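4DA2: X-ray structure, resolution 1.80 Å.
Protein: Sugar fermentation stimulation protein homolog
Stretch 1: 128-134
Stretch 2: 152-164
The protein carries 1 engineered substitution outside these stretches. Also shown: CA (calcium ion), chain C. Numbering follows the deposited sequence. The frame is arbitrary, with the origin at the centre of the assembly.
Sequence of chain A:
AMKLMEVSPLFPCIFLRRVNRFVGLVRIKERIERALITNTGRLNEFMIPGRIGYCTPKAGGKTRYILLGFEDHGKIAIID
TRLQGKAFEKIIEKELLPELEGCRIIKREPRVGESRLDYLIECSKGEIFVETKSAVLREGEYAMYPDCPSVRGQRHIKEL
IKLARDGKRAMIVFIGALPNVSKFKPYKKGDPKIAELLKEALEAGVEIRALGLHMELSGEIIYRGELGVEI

Stretch 1 128-134: IFVETKS
Stretch 2 152-164: RGQRHIKELIKLA

Residues 128-134 form an extended strand, with phi between -142° and -71° and psi between 124° and 144°; the strand begins earlier in the chain. Residues 152-164 lie within a longer helix, with phi from -69° to -51° and psi from -52° to -35°. An unbroken i+4 to i ladder confirms the helix, running from His156 N to Arg152 O (3.0 Å) through Ala164 N to Leu160 O (3.1 Å). The two axes approach to 10.1 Å, and their N-to-C directions differ by 157°, so the helix runs nearly antiparallel to the strand. The register runs accordingly in opposite senses: CA of Phe129 lies 8.0 Å from CA of Leu160, CA of Glu131 7.7 Å from CA of His156, and CA of Lys133 8.4 Å from CA of Gly153.

Strand alternation selects the contacting side chains. Phe129, Glu131 and Lys133 point toward the helix, whereas Val130 points away and Thr132 is out of reach. The buried surface, both sides summed, is 322 Å².

The polar end centres on Lys133 (chi1 m, chi2 -107°, chi3 t, chi4 -104°). Its NZ donates to His156 ND1 at 2.8 Å and, within the strand, to Glu131 OE2 at 2.8 Å, the latter as part of a salt bridge. Because NZ lies at the edge of the imidazole, near its plane, it meets the ND1 lone pair, and ND1 serves as an acceptor. His156 has chi1 m and chi2 161°. Glu131 (chi1 t, chi2 p, chi3 27°) places OE1 over one face of that ring, while its OE2 is 3.5 Å from His156 ND1. Gly153 packs without a side chain, its CA 4.1 Å from Lys133 CE.

The same carboxylate ties this contact to calcium. The ion is bound by Glu131 OE2 at 2.4 Å, Thr132 O at 2.4 Å, three waters at 2.4 to 2.6 Å, and two atoms from elsewhere in the structure. Lys133 NZ also donates to water 1 at 2.7 Å, so the ammonium group bridges the histidine, the carboxylate and a metal-bound water.

Toward the N-terminal end of this stretch the contact becomes apolar. Phe129 (chi1 m, chi2 -82°) brings CD2 to 3.7 Å from Leu163 CD1, an oblique approach to the ring. Leu163 (chi1 m, chi2 t) points toward the strand. Leu160 has the same rotamer, but its CA-to-CB bond points sideways relative to the strand; its end comes nearer, with CD1 4.1 Å from Glu131 CB and CD2 4.5 Å from Phe129 O.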

# COMPACT_ATOMS: atom_id res chain seq x y z
N ILE A 128 3.40 1.50 -19.49
CA ILE A 128 3.01 0.42 -18.59
C ILE A 128 1.97 0.92 -17.59
O ILE A 128 2.10 2.01 -17.00
CB ILE A 128 4.25 -0.24 -17.87
CG1 ILE A 128 3.82 -1.43 -17.00
CG2 ILE A 128 5.05 0.81 -17.08
CD1 ILE A 128 4.99 -2.25 -16.38
N PHE A 129 0.91 0.13 -17.43
CA PHE A 129 -0.08 0.38 -16.37
C PHE A 129 0.38 -0.31 -15.09
O PHE A 129 0.74 -1.50 -15.11
CB PHE A 129 -1.44 -0.17 -16.80
CG PHE A 129 -2.10 0.63 -17.87
CD1 PHE A 129 -2.80 1.80 -17.54
CD2 PHE A 129 -1.95 0.26 -19.21
CE1 PHE A 129 -3.43 2.57 -18.57
CE2 PHE A 129 -2.55 1.03 -20.24
CZ PHE A 129 -3.28 2.18 -19.91
N VAL A 130 0.38 0.44 -13.99
CA VAL A 130 0.82 -0.09 -12.70
C VAL A 130 -0.24 0.13 -11.62
O VAL A 130 -0.69 1.27 -11.42
CB VAL A 130 2.19 0.51 -12.25
CG1 VAL A 130 2.61 -0.07 -10.90
CG2 VAL A 130 3.25 0.27 -13.31
N GLU A 131 -0.67 -0.96 -10.97
CA GLU A 131 -1.57 -0.90 -9.83
C GLU A 131 -0.78 -1.24 -8.58
O GLU A 131 0.00 -2.22 -8.57
CB GLU A 131 -2.76 -1.88 -10.02
CG GLU A 131 -3.73 -2.01 -8.84
CD GLU A 131 -4.40 -0.68 -8.48
OE1 GLU A 131 -4.54 0.17 -9.40
OE2 GLU A 131 -4.74 -0.47 -7.28
N THR A 132 -0.93 -0.42 -7.53
CA THR A 132 -0.24 -0.70 -6.28
C THR A 132 -1.26 -1.11 -5.22
O THR A 132 -2.37 -0.55 -5.18
CB THR A 132 0.65 0.47 -5.80
OG1 THR A 132 -0.17 1.62 -5.55
CG2 THR A 132 1.68 0.82 -6.86
N LYS A 133 -0.94 -2.13 -4.44
CA LYS A 133 -1.85 -2.57 -3.35
C LYS A 133 -1.17 -2.61 -1.98
O LYS A 133 -0.01 -2.95 -1.88
CB LYS A 133 -2.42 -3.95 -3.65
CG LYS A 133 -3.21 -3.99 -4.97
CD LYS A 133 -4.68 -4.10 -4.72
CE LYS A 133 -5.49 -3.95 -5.99
NZ LYS A 133 -6.09 -2.58 -5.98
N SER A 134 -1.93 -2.26 -0.94
CA SER A 134 -1.42 -2.36 0.43
C SER A 134 -1.29 -3.81 0.85
O SER A 134 -2.24 -4.60 0.71
CB SER A 134 -2.37 -1.65 1.39
OG SER A 134 -1.90 -1.76 2.73
N ARG A 152 -13.26 -4.56 -5.47
CA ARG A 152 -12.45 -3.53 -6.08
C ARG A 152 -11.16 -4.17 -6.62
O ARG A 152 -10.84 -4.01 -7.78
CB ARG A 152 -12.14 -2.45 -5.04
CG ARG A 152 -11.50 -1.18 -5.52
CD ARG A 152 -10.97 -0.42 -4.29
NE ARG A 152 -10.67 0.99 -4.52
CZ ARG A 152 -11.19 2.00 -3.82
NH1 ARG A 152 -12.06 1.78 -2.83
NH2 ARG A 152 -10.85 3.25 -4.10
N GLY A 153 -10.46 -4.92 -5.76
CA GLY A 153 -9.22 -5.60 -6.15
C GLY A 153 -9.39 -6.71 -7.17
O GLY A 153 -8.54 -6.89 -8.04
N GLN A 154 -10.48 -7.48 -7.06
CA GLN A 154 -10.79 -8.48 -8.07
C GLN A 154 -10.94 -7.83 -9.45
O GLN A 154 -10.40 -8.35 -10.42
CB GLN A 154 -12.06 -9.27 -7.72
CG GLN A 154 -11.93 -10.16 -6.49
CD GLN A 154 -13.28 -10.75 -6.06
OE1 GLN A 154 -14.25 -10.71 -6.80
NE2 GLN A 154 -13.34 -11.28 -4.85
N ARG A 155 -11.64 -6.69 -9.50
CA ARG A 155 -11.80 -5.91 -10.73
C ARG A 155 -10.47 -5.43 -11.28
O ARG A 155 -10.24 -5.54 -12.47
CB ARG A 155 -12.71 -4.70 -10.50
CG ARG A 155 -14.19 -5.03 -10.59
CD ARG A 155 -15.03 -3.73 -10.45
NE ARG A 155 -16.28 -3.99 -9.75
CZ ARG A 155 -16.67 -3.38 -8.63
NH1 ARG A 155 -15.92 -2.43 -8.05
NH2 ARG A 155 -17.82 -3.71 -8.08
N HIS A 156 -9.62 -4.89 -10.42
CA HIS A 156 -8.33 -4.40 -10.87
C HIS A 156 -7.49 -5.51 -11.47
O HIS A 156 -6.89 -5.32 -12.52
CB HIS A 156 -7.57 -3.74 -9.73
CG HIS A 156 -8.18 -2.47 -9.23
ND1 HIS A 156 -7.86 -1.94 -7.99
CD2 HIS A 156 -9.07 -1.61 -9.79
CE1 HIS A 156 -8.53 -0.81 -7.82
NE2 HIS A 156 -9.28 -0.60 -8.88
N ILE A 157 -7.45 -6.67 -10.82
CA ILE A 157 -6.62 -7.78 -11.33
C ILE A 157 -7.16 -8.27 -12.68
O ILE A 157 -6.38 -8.59 -13.61
CB ILE A 157 -6.44 -8.93 -10.29
CG1 ILE A 157 -5.72 -8.39 -9.05
CG2 ILE A 157 -5.62 -10.12 -10.93
CD1 ILE A 157 -6.00 -9.19 -7.73
N LYS A 158 -8.50 -8.30 -12.81
CA LYS A 158 -9.12 -8.66 -14.09
C LYS A 158 -8.74 -7.71 -15.22
O LYS A 158 -8.45 -8.16 -16.33
CB LYS A 158 -10.65 -8.83 -13.94
CG LYS A 158 -11.02 -10.11 -13.16
CD LYS A 158 -12.54 -10.23 -12.96
CE LYS A 158 -12.91 -11.59 -12.38
NZ LYS A 158 -14.39 -11.73 -12.22
N GLU A 159 -8.68 -6.41 -14.94
CA GLU A 159 -8.30 -5.46 -15.97
C GLU A 159 -6.81 -5.61 -16.33
O GLU A 159 -6.43 -5.43 -17.49
CB GLU A 159 -8.58 -4.02 -15.54
CG GLU A 159 -10.06 -3.70 -15.31
CD GLU A 159 -10.94 -3.87 -16.56
OE1 GLU A 159 -10.41 -4.07 -17.68
OE2 GLU A 159 -12.16 -3.80 -16.40
N LEU A 160 -5.98 -5.94 -15.33
CA LEU A 160 -4.56 -6.19 -15.56
C LEU A 160 -4.36 -7.40 -16.49
O LEU A 160 -3.52 -7.37 -17.40
CB LEU A 160 -3.80 -6.38 -14.23
CG LEU A 160 -3.64 -5.11 -13.38
CD1 LEU A 160 -3.20 -5.50 -11.94
CD2 LEU A 160 -2.62 -4.20 -13.99
N ILE A 161 -5.09 -8.47 -16.21
CA ILE A 161 -5.05 -9.69 -17.00
C ILE A 161 -5.43 -9.38 -18.45
O ILE A 161 -4.74 -9.80 -19.39
CB ILE A 161 -5.97 -10.78 -16.40
CG1 ILE A 161 -5.39 -11.32 -15.08
CG2 ILE A 161 -6.20 -11.91 -17.43
CD1 ILE A 161 -6.35 -12.18 -14.28
N LYS A 162 -6.51 -8.62 -18.64
CA LYS A 162 -6.96 -8.29 -20.00
C LYS A 162 -5.92 -7.45 -20.76
O LYS A 162 -5.65 -7.70 -21.93
CB LYS A 162 -8.32 -7.59 -19.94
CG LYS A 162 -8.74 -6.85 -21.25
CD LYS A 162 -9.17 -7.76 -22.38
CE LYS A 162 -10.03 -6.99 -23.39
NZ LYS A 162 -9.75 -7.41 -24.78
N LEU A 163 -5.34 -6.45 -20.10
CA LEU A 163 -4.23 -5.68 -20.68
C LEU A 163 -3.10 -6.63 -21.19
O LEU A 163 -2.69 -6.55 -22.35
CB LEU A 163 -3.67 -4.70 -19.66
CG LEU A 163 -4.50 -3.45 -19.38
CD1 LEU A 163 -3.90 -2.73 -18.20
CD2 LEU A 163 -4.47 -2.56 -20.60
N ALA A 164 -2.63 -7.54 -20.32
CA ALA A 164 -1.53 -8.45 -20.67
C ALA A 164 -1.88 -9.36 -21.85
O ALA A 164 -1.02 -9.64 -22.68
CB ALA A 164 -1.11 -9.29 -19.48
CA CA C . -4.08 1.03 -5.58
O HOH W 1 -5.52 -0.49 -4.37
O HOH W 2 -6.46 2.11 -5.57
O HOH W 3 -3.00 2.99 -4.55